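Local structure of Alr1585 protein (Nostoc sp., 5C2I) at residues L27-R40 with Y69-F81. The protein is a haem-containing DyP-type peroxidase that probably uses hydrogen peroxide to oxidise dyes and related substrates. The protein carries 1 engineered substitution. Residues are numbered along the deposited sequence; the frame is centred on the assembly and turned at random.
Sequences LNDLQGNILKGHGR and YITSAKKQADEAF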
loop_
_atom_site.group_PDB
_atom_site.type_symbol
_atom_site.label_atom_id
_atom_site.label_comp_id
_atom_site.label_asym_id
_atom_site.label_seq_id
_atom_site.Cartn_x
_atom_site.Cartn_y
_atom_site.Cartn_z
ATOM N N LEU A 27 9.663 -10.309 37.782
ATOM C CA LEU A 27 9.545 -9.667 36.478
ATOM C C LEU A 27 10.657 -8.616 36.239
ATOM O O LEU A 27 11.015 -8.328 35.109
ATOM C CB LEU A 27 8.171 -9.004 36.316
ATOM C CG LEU A 27 6.964 -9.945 36.257
ATOM C CD1 LEU A 27 5.658 -9.157 36.144
ATOM C CD2 LEU A 27 7.084 -10.936 35.106
ATOM N N ASN A 28 11.158 -8.010 37.310
ATOM C CA ASN A 28 12.206 -7.022 37.210
ATOM C C ASN A 28 13.551 -7.607 36.837
ATOM O O ASN A 28 14.326 -6.960 36.174
ATOM C CB ASN A 28 12.373 -6.288 38.556
ATOM C CG ASN A 28 13.169 -5.004 38.399
ATOM O OD1 ASN A 28 12.879 -4.172 37.533
ATOM N ND2 ASN A 28 14.248 -4.875 39.182
ATOM N N ASP A 29 13.826 -8.833 37.259
ATOM C CA ASP A 29 15.146 -9.471 37.041
ATOM C C ASP A 29 15.163 -10.528 35.968
ATOM O O ASP A 29 16.254 -11.072 35.620
ATOM C CB ASP A 29 15.694 -10.068 38.361
ATOM C CG ASP A 29 17.236 -10.150 38.381
ATOM O OD1 ASP A 29 17.867 -9.286 37.739
ATOM O OD2 ASP A 29 17.799 -11.021 39.113
ATOM N N LEU A 30 13.986 -10.844 35.433
ATOM C CA LEU A 30 13.856 -11.847 34.344
ATOM C C LEU A 30 13.951 -11.117 33.027
ATOM O O LEU A 30 13.310 -10.057 32.846
ATOM C CB LEU A 30 12.488 -12.530 34.427
ATOM C CG LEU A 30 12.101 -13.507 33.308
ATOM C CD1 LEU A 30 12.976 -14.764 33.397
ATOM C CD2 LEU A 30 10.646 -13.888 33.406
ATOM N N GLN A 31 14.680 -11.670 32.085
ATOM C CA GLN A 31 14.721 -11.091 30.732
ATOM C C GLN A 31 13.346 -11.224 30.029
ATOM O O GLN A 31 12.581 -12.148 30.282
ATOM C CB GLN A 31 15.773 -11.782 29.866
ATOM C CG GLN A 31 17.193 -11.489 30.293
ATOM C CD GLN A 31 18.202 -11.933 29.261
ATOM O OE1 GLN A 31 18.123 -11.544 28.083
ATOM N NE2 GLN A 31 19.159 -12.730 29.685
ATOM N N GLY A 32 13.049 -10.283 29.149
ATOM C CA GLY A 32 11.891 -10.343 28.270
ATOM C C GLY A 32 11.985 -11.429 27.208
ATOM O O GLY A 32 12.990 -12.153 27.117
ATOM N N ASN A 33 10.901 -11.564 26.430
ATOM C CA ASN A 33 10.781 -12.526 25.324
ATOM C C ASN A 33 10.600 -13.966 25.774
ATOM O O ASN A 33 10.463 -14.860 24.931
ATOM C CB ASN A 33 11.987 -12.416 24.366
ATOM C CG ASN A 33 11.731 -12.998 22.987
ATOM O OD1 ASN A 33 10.630 -12.904 22.435
ATOM N ND2 ASN A 33 12.778 -13.573 22.405
ATOM N N ILE A 34 10.519 -14.193 27.075
ATOM C CA ILE A 34 10.388 -15.534 27.599
ATOM C C ILE A 34 8.904 -15.812 27.938
ATOM O O ILE A 34 8.278 -16.597 27.263
ATOM C CB ILE A 34 11.316 -15.746 28.802
ATOM C CG1 ILE A 34 12.798 -15.608 28.344
ATOM C CG2 ILE A 34 11.120 -17.129 29.410
ATOM C CD1 ILE A 34 13.808 -15.454 29.502
ATOM N N LEU A 35 8.355 -15.103 28.936
ATOM C CA LEU A 35 6.948 -15.240 29.284
ATOM C C LEU A 35 5.996 -14.717 28.214
ATOM O O LEU A 35 4.865 -15.216 28.101
ATOM C CB LEU A 35 6.643 -14.573 30.613
ATOM C CG LEU A 35 7.431 -15.111 31.801
ATOM C CD1 LEU A 35 7.027 -14.376 33.065
ATOM C CD2 LEU A 35 7.279 -16.622 31.967
ATOM N N LYS A 36 6.453 -13.711 27.462
ATOM C CA LYS A 36 5.694 -13.162 26.350
ATOM C C LYS A 36 6.679 -12.725 25.302
ATOM O O LYS A 36 7.694 -12.090 25.600
ATOM C CB LYS A 36 4.836 -11.959 26.822
ATOM C CG LYS A 36 4.011 -11.277 25.718
ATOM C CD LYS A 36 2.857 -10.478 26.327
ATOM C CE LYS A 36 2.201 -9.544 25.305
ATOM N NZ LYS A 36 1.752 -10.351 24.126
ATOM N N GLY A 37 6.386 -13.043 24.054
ATOM C CA GLY A 37 7.268 -12.690 22.930
ATOM C C GLY A 37 7.464 -11.193 22.767
ATOM O O GLY A 37 6.569 -10.405 23.063
ATOM N N HIS A 38 8.659 -10.789 22.334
ATOM C CA HIS A 38 8.954 -9.342 22.188
ATOM C C HIS A 38 8.039 -8.652 21.163
ATOM O O HIS A 38 7.844 -7.453 21.252
ATOM C CB HIS A 38 10.447 -9.061 21.908
ATOM C CG HIS A 38 10.975 -9.645 20.631
ATOM N ND1 HIS A 38 10.545 -9.228 19.385
ATOM C CD2 HIS A 38 11.955 -10.552 20.405
ATOM C CE1 HIS A 38 11.214 -9.880 18.451
ATOM N NE2 HIS A 38 12.080 -10.689 19.042
ATOM N N GLY A 39 7.497 -9.412 20.231
ATOM C CA GLY A 39 6.552 -8.898 19.233
ATOM C C GLY A 39 7.068 -7.887 18.207
ATOM O O GLY A 39 6.275 -7.184 17.586
ATOM N N ARG A 40 8.386 -7.731 18.084
ATOM C CA ARG A 40 8.950 -6.759 17.140
ATOM C C ARG A 40 9.076 -7.419 15.776
ATOM O O ARG A 40 9.312 -8.632 15.662
ATOM C CB ARG A 40 10.319 -6.226 17.600
ATOM C CG ARG A 40 10.408 -5.704 19.046
ATOM C CD ARG A 40 9.538 -4.491 19.368
ATOM N NE ARG A 40 9.778 -4.136 20.789
ATOM C CZ ARG A 40 10.561 -3.162 21.239
ATOM N NH1 ARG A 40 11.203 -2.308 20.430
ATOM N NH2 ARG A 40 10.756 -3.034 22.545
ATOM N N TYR A 69 21.136 -2.062 27.692
ATOM C CA TYR A 69 20.222 -2.562 26.666
ATOM C C TYR A 69 19.246 -3.652 27.069
ATOM O O TYR A 69 18.148 -3.701 26.521
ATOM C CB TYR A 69 21.041 -3.095 25.469
ATOM C CG TYR A 69 21.696 -1.964 24.702
ATOM C CD1 TYR A 69 20.961 -1.192 23.832
ATOM C CD2 TYR A 69 23.050 -1.691 24.837
ATOM C CE1 TYR A 69 21.553 -0.130 23.127
ATOM C CE2 TYR A 69 23.656 -0.671 24.119
ATOM C CZ TYR A 69 22.899 0.103 23.264
ATOM O OH TYR A 69 23.487 1.122 22.559
ATOM N N ILE A 70 19.657 -4.580 27.924
ATOM C CA ILE A 70 18.829 -5.780 28.127
ATOM C C ILE A 70 17.457 -5.364 28.658
ATOM O O ILE A 70 17.339 -4.569 29.598
ATOM C CB ILE A 70 19.507 -6.828 29.028
ATOM C CG1 ILE A 70 20.749 -7.396 28.299
ATOM C CG2 ILE A 70 18.546 -7.957 29.334
ATOM C CD1 ILE A 70 21.550 -8.395 29.089
ATOM N N THR A 71 16.437 -5.977 28.091
ATOM C CA THR A 71 15.054 -5.702 28.427
ATOM C C THR A 71 14.562 -6.726 29.435
ATOM O O THR A 71 14.528 -7.903 29.128
ATOM C CB THR A 71 14.189 -5.796 27.161
ATOM O OG1 THR A 71 14.761 -5.001 26.121
ATOM C CG2 THR A 71 12.761 -5.300 27.422
ATOM N N SER A 72 14.105 -6.264 30.601
ATOM C CA SER A 72 13.428 -7.159 31.535
ATOM C C SER A 72 11.975 -7.434 31.086
ATOM O O SER A 72 11.401 -6.697 30.287
ATOM C CB SER A 72 13.434 -6.553 32.924
ATOM O OG SER A 72 12.602 -5.416 32.973
ATOM N N ALA A 73 11.349 -8.435 31.698
ATOM C CA ALA A 73 9.929 -8.665 31.475
ATOM C C ALA A 73 9.073 -7.464 31.907
ATOM O O ALA A 73 8.115 -7.099 31.228
ATOM C CB ALA A 73 9.494 -9.926 32.186
ATOM N N LYS A 74 9.450 -6.822 33.005
ATOM C CA LYS A 74 8.769 -5.623 33.447
ATOM C C LYS A 74 8.907 -4.489 32.443
ATOM O O LYS A 74 7.913 -3.852 32.097
ATOM C CB LYS A 74 9.275 -5.190 34.844
ATOM C CG LYS A 74 8.737 -3.861 35.418
ATOM C CD LYS A 74 9.643 -3.276 36.523
ATOM C CE LYS A 74 8.922 -2.112 37.282
ATOM N NZ LYS A 74 8.839 -0.902 36.407
ATOM N N LYS A 75 10.109 -4.237 31.975
ATOM C CA LYS A 75 10.349 -3.183 30.979
ATOM C C LYS A 75 9.580 -3.481 29.687
ATOM O O LYS A 75 8.968 -2.582 29.126
ATOM C CB LYS A 75 11.842 -3.006 30.696
ATOM C CG LYS A 75 12.164 -1.911 29.691
ATOM C CD LYS A 75 11.905 -0.536 30.284
ATOM C CE LYS A 75 12.093 0.558 29.221
ATOM N NZ LYS A 75 11.815 1.920 29.714
ATOM N N GLN A 76 9.612 -4.729 29.247
ATOM C CA GLN A 76 8.877 -5.141 28.047
ATOM C C GLN A 76 7.370 -4.808 28.179
ATOM O O GLN A 76 6.792 -4.176 27.281
ATOM C CB GLN A 76 9.045 -6.620 27.811
ATOM C CG GLN A 76 8.337 -7.131 26.586
ATOM C CD GLN A 76 8.389 -8.620 26.454
ATOM O OE1 GLN A 76 9.243 -9.273 27.068
ATOM N NE2 GLN A 76 7.521 -9.185 25.589
ATOM N N ALA A 77 6.780 -5.160 29.326
ATOM C CA ALA A 77 5.377 -4.856 29.587
ATOM C C ALA A 77 5.120 -3.347 29.632
ATOM O O ALA A 77 4.107 -2.860 29.086
ATOM C CB ALA A 77 4.907 -5.524 30.890
ATOM N N ASP A 78 6.009 -2.600 30.279
ATOM C CA ASP A 78 5.854 -1.133 30.407
ATOM C C ASP A 78 5.943 -0.454 29.042
ATOM O O ASP A 78 5.182 0.467 28.765
ATOM C CB ASP A 78 6.899 -0.535 31.348
ATOM C CG ASP A 78 6.676 -0.942 32.823
ATOM O OD1 ASP A 78 5.646 -1.590 33.135
ATOM O OD2 ASP A 78 7.525 -0.623 33.684
ATOM N N GLU A 79 6.827 -0.943 28.169
ATOM C CA GLU A 79 6.979 -0.396 26.820
ATOM C C GLU A 79 5.717 -0.673 25.996
ATOM O O GLU A 79 5.289 0.192 25.216
ATOM C CB GLU A 79 8.209 -1.030 26.098
ATOM C CG GLU A 79 9.568 -0.499 26.573
ATOM C CD GLU A 79 10.737 -1.338 26.064
ATOM O OE1 GLU A 79 10.543 -2.480 25.625
ATOM O OE2 GLU A 79 11.861 -0.873 26.123
ATOM N N ALA A 80 5.143 -1.870 26.133
ATOM C CA ALA A 80 3.898 -2.190 25.429
ATOM C C ALA A 80 2.745 -1.321 25.961
ATOM O O ALA A 80 1.939 -0.801 25.189
ATOM C CB ALA A 80 3.563 -3.667 25.550
ATOM N N PHE A 81 2.714 -1.113 27.278
ATOM C CA PHE A 81 1.651 -0.303 27.918
ATOM C C PHE A 81 1.721 1.139 27.427
ATOM O O PHE A 81 0.696 1.727 27.056
ATOM C CB PHE A 81 1.768 -0.376 29.450
ATOM C CG PHE A 81 0.706 0.399 30.203
ATOM C CD1 PHE A 81 -0.512 -0.200 30.529
ATOM C CD2 PHE A 81 0.941 1.696 30.636
ATOM C CE1 PHE A 81 -1.481 0.507 31.260
ATOM C CE2 PHE A 81 -0.036 2.413 31.363
ATOM C CZ PHE A 81 -1.239 1.800 31.672
HETATM O O HOH W 1 13.221 -3.827 35.027
#
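Gln-76 reaches from the first turns of helix 73-86 into the loop 30-40 and binds its backbone at both ends of the amide. CG lies anti to the backbone N (chi1 -179°) and the chain stays extended, which carries the amide across to the loop. OE1 accepts from Asn-33 N at 2.9 Å. NE2 donates to Lys-36 O at 2.9 Å; that oxygen lies in the amide plane, but NE2 stands well above the carbonyl plane of Lys-36. The two bonds fix the rotation of the amide. Gly-32 CA also comes close to Gln-76 OE1, at 3.1 Å, near the amide plane, and a CB there would clash with that oxygen. A leucine in place of Gln-76 would probably leave Asn-33 N and Lys-36 O without these partners and free the loop to shift.

Main-chain bonds continue the join. Gly-32 N donates to Thr-71 O in a nearly straight bond (170°). Ala-73 N and Lys-74 N, in the first turn of the helix, donate to Leu-30 O and Leu-27 O. Ser-72 is the N-cap, and its OG accepts from Lys-75 N. A water joins the same OG to Asn-28 OD1. The methyl of Ala-73 packs on Leu-27 CD2 at 3.9 Å.

Farther along the helix, Glu-79 OE1 takes a salt bridge from Arg-40 NH2 of the loop at 3.1 Å. The oxygen sits at the guanidinium edge, with the two planes 73° apart. Arg-40 NH1 turns to Asp-91 O.

The contact thus ties the link between helix 24-29 and strand 42-50 to the start of helix 73-86, in the ferredoxin-like DyP domain. Strand 93-98 lies alongside, where Gln-31 bonds Phe-96 O, and helix 461-465 packs against Ile-70.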